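PDB 3U3W: transcriptional activator PlcR protein from Bacillus thuringiensis, which binds DNA as a dimer and activates transcription, acting as a virulence regulator switched on by the quorum-sensing signal peptide PapR. Local coordinates for residues 7-12 against 60-65. Sequence-based numbering, arbitrary orientation.
Sequences GSEIKK and IIHFYE
His-62 donates a hydrogen bond of 2.7 Å from NE2 to Glu-9 OE2, joining the short helix 61-65 to helix 4-16 in the helix-turn-helix domain. Beside this polar pair, Ile-10 and Phe-63 form an apolar one. His-62 sends its ring across to Glu-9 because CG stands anti to the backbone N (chi1 -180°). The acceptor lies almost in the imidazole plane but is met on its anti side, 31° out of the carboxylate plane, and the two flat groups are turned 66° apart. Glu-9 CG lies 3.6 Å from His-62 NE2, and the bend of the chain at chi2 sets the carboxylate beyond it. Both residues are partly exposed, and donor and acceptor satisfy each other at the border of the buried apolar pair; Lys-12 NZ makes a long salt bridge with the other oxygen, Glu-9 OE1. His-62 further meets His-189 of the second subunit edge-to-face, so the ring that joins the two helices also takes part in the dimer contact. Phe-63 is buried, as befits a large aromatic ring at a helix junction: Leu-49 and Ala-53 of helix 46-56 pack on it, while the branched, aliphatic Ile-10 can touch both Phe-63 and Ile-37 of helix 31-38. The side chains of Ile-10 and Phe-63 cross at about a right angle, and Ile-10 CG1 approaches the ring obliquely, 3.7 Å from Phe-63 CE1.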
loop_
_atom_site.group_PDB
_atom_site.type_symbol
_atom_site.label_atom_id
_atom_site.label_comp_id
_atom_site.label_asym_id
_atom_site.label_seq_id
_atom_site.Cartn_x
_atom_site.Cartn_y
_atom_site.Cartn_z
ATOM N N GLY A 7 -13.084 -20.432 12.438
ATOM C CA GLY A 7 -12.520 -21.363 13.399
ATOM C C GLY A 7 -11.286 -22.114 12.934
ATOM O O GLY A 7 -10.256 -22.095 13.611
ATOM N N SER A 8 -11.376 -22.779 11.784
ATOM C CA SER A 8 -10.260 -23.594 11.315
ATOM C C SER A 8 -9.120 -22.770 10.717
ATOM O O SER A 8 -7.993 -23.238 10.625
ATOM C CB SER A 8 -10.730 -24.668 10.334
ATOM O OG SER A 8 -11.638 -24.129 9.397
ATOM N N GLU A 9 -9.421 -21.550 10.305
ATOM C CA GLU A 9 -8.383 -20.610 9.913
ATOM C C GLU A 9 -7.540 -20.223 11.135
ATOM O O GLU A 9 -6.308 -20.141 11.072
ATOM C CB GLU A 9 -9.004 -19.376 9.258
ATOM C CG GLU A 9 -7.991 -18.414 8.653
ATOM C CD GLU A 9 -7.230 -19.017 7.480
ATOM O OE1 GLU A 9 -7.608 -20.120 7.019
ATOM O OE2 GLU A 9 -6.253 -18.387 7.018
ATOM N N ILE A 10 -8.204 -20.006 12.260
ATOM C CA ILE A 10 -7.486 -19.739 13.502
ATOM C C ILE A 10 -6.666 -20.950 13.970
ATOM O O ILE A 10 -5.532 -20.798 14.426
ATOM C CB ILE A 10 -8.446 -19.253 14.618
ATOM C CG1 ILE A 10 -8.906 -17.818 14.324
ATOM C CG2 ILE A 10 -7.781 -19.343 15.988
ATOM C CD1 ILE A 10 -9.868 -17.256 15.344
ATOM N N LYS A 11 -7.243 -22.146 13.850
ATOM C CA LYS A 11 -6.579 -23.386 14.259
ATOM C C LYS A 11 -5.409 -23.709 13.337
ATOM O O LYS A 11 -4.343 -24.134 13.782
ATOM C CB LYS A 11 -7.576 -24.548 14.244
ATOM C CG LYS A 11 -6.965 -25.944 14.450
ATOM C CD LYS A 11 -8.077 -26.992 14.564
ATOM C CE LYS A 11 -7.560 -28.367 14.976
ATOM N NZ LYS A 11 -7.109 -29.182 13.816
ATOM N N LYS A 12 -5.630 -23.509 12.044
ATOM C CA LYS A 12 -4.609 -23.718 11.029
ATOM C C LYS A 12 -3.383 -22.844 11.291
ATOM O O LYS A 12 -2.251 -23.324 11.245
ATOM C CB LYS A 12 -5.207 -23.446 9.639
ATOM C CG LYS A 12 -4.210 -23.305 8.490
ATOM C CD LYS A 12 -4.921 -23.504 7.144
ATOM C CE LYS A 12 -4.090 -23.017 5.958
ATOM N NZ LYS A 12 -4.159 -21.533 5.771
ATOM N N ILE A 60 -6.065 -8.117 11.021
ATOM C CA ILE A 60 -7.378 -8.491 11.523
ATOM C C ILE A 60 -8.404 -8.656 10.399
ATOM O O ILE A 60 -9.339 -9.443 10.524
ATOM C CB ILE A 60 -7.867 -7.498 12.597
ATOM C CG1 ILE A 60 -6.859 -7.442 13.758
ATOM C CG2 ILE A 60 -9.224 -7.900 13.122
ATOM C CD1 ILE A 60 -5.496 -6.788 13.427
ATOM N N ILE A 61 -8.222 -7.931 9.297
ATOM C CA ILE A 61 -9.182 -7.992 8.188
ATOM C C ILE A 61 -9.227 -9.408 7.611
ATOM O O ILE A 61 -10.220 -9.824 7.013
ATOM C CB ILE A 61 -8.871 -6.926 7.074
ATOM C CG1 ILE A 61 -9.939 -6.934 5.971
ATOM C CG2 ILE A 61 -7.478 -7.129 6.473
ATOM C CD1 ILE A 61 -11.329 -6.558 6.431
ATOM N N HIS A 62 -8.148 -10.156 7.824
ATOM C CA HIS A 62 -8.081 -11.525 7.347
ATOM C C HIS A 62 -9.186 -12.389 7.936
ATOM O O HIS A 62 -9.789 -13.199 7.242
ATOM C CB HIS A 62 -6.727 -12.151 7.658
ATOM C CG HIS A 62 -6.601 -13.561 7.179
ATOM N ND1 HIS A 62 -6.808 -13.920 5.864
ATOM C CD2 HIS A 62 -6.309 -14.706 7.839
ATOM C CE1 HIS A 62 -6.638 -15.222 5.732
ATOM N NE2 HIS A 62 -6.329 -15.724 6.914
ATOM N N PHE A 63 -9.451 -12.232 9.221
ATOM C CA PHE A 63 -10.462 -13.066 9.844
ATOM C C PHE A 63 -11.856 -12.670 9.386
ATOM O O PHE A 63 -12.764 -13.501 9.310
ATOM C CB PHE A 63 -10.317 -13.038 11.358
ATOM C CG PHE A 63 -8.996 -13.549 11.823
ATOM C CD1 PHE A 63 -8.654 -14.873 11.623
ATOM C CD2 PHE A 63 -8.083 -12.709 12.425
ATOM C CE1 PHE A 63 -7.432 -15.349 12.035
ATOM C CE2 PHE A 63 -6.857 -13.181 12.836
ATOM C CZ PHE A 63 -6.532 -14.496 12.642
ATOM N N TYR A 64 -12.024 -11.403 9.045
ATOM C CA TYR A 64 -13.284 -10.989 8.466
ATOM C C TYR A 64 -13.440 -11.504 7.033
ATOM O O TYR A 64 -14.513 -11.977 6.661
ATOM C CB TYR A 64 -13.447 -9.477 8.553
ATOM C CG TYR A 64 -13.807 -9.028 9.947
ATOM C CD1 TYR A 64 -15.138 -8.893 10.331
ATOM C CD2 TYR A 64 -12.821 -8.765 10.890
ATOM C CE1 TYR A 64 -15.478 -8.494 11.613
ATOM C CE2 TYR A 64 -13.152 -8.363 12.172
ATOM C CZ TYR A 64 -14.481 -8.231 12.525
ATOM O OH TYR A 64 -14.808 -7.832 13.795
ATOM N N GLU A 65 -12.373 -11.438 6.242
ATOM C CA GLU A 65 -12.421 -11.925 4.868
ATOM C C GLU A 65 -12.921 -13.364 4.785
ATOM O O GLU A 65 -13.840 -13.670 4.020
ATOM C CB GLU A 65 -11.049 -11.811 4.201
ATOM C CG GLU A 65 -10.672 -10.395 3.826
ATOM C CD GLU A 65 -9.235 -10.278 3.348
ATOM O OE1 GLU A 65 -8.415 -11.161 3.693
ATOM O OE2 GLU A 65 -8.924 -9.304 2.623
#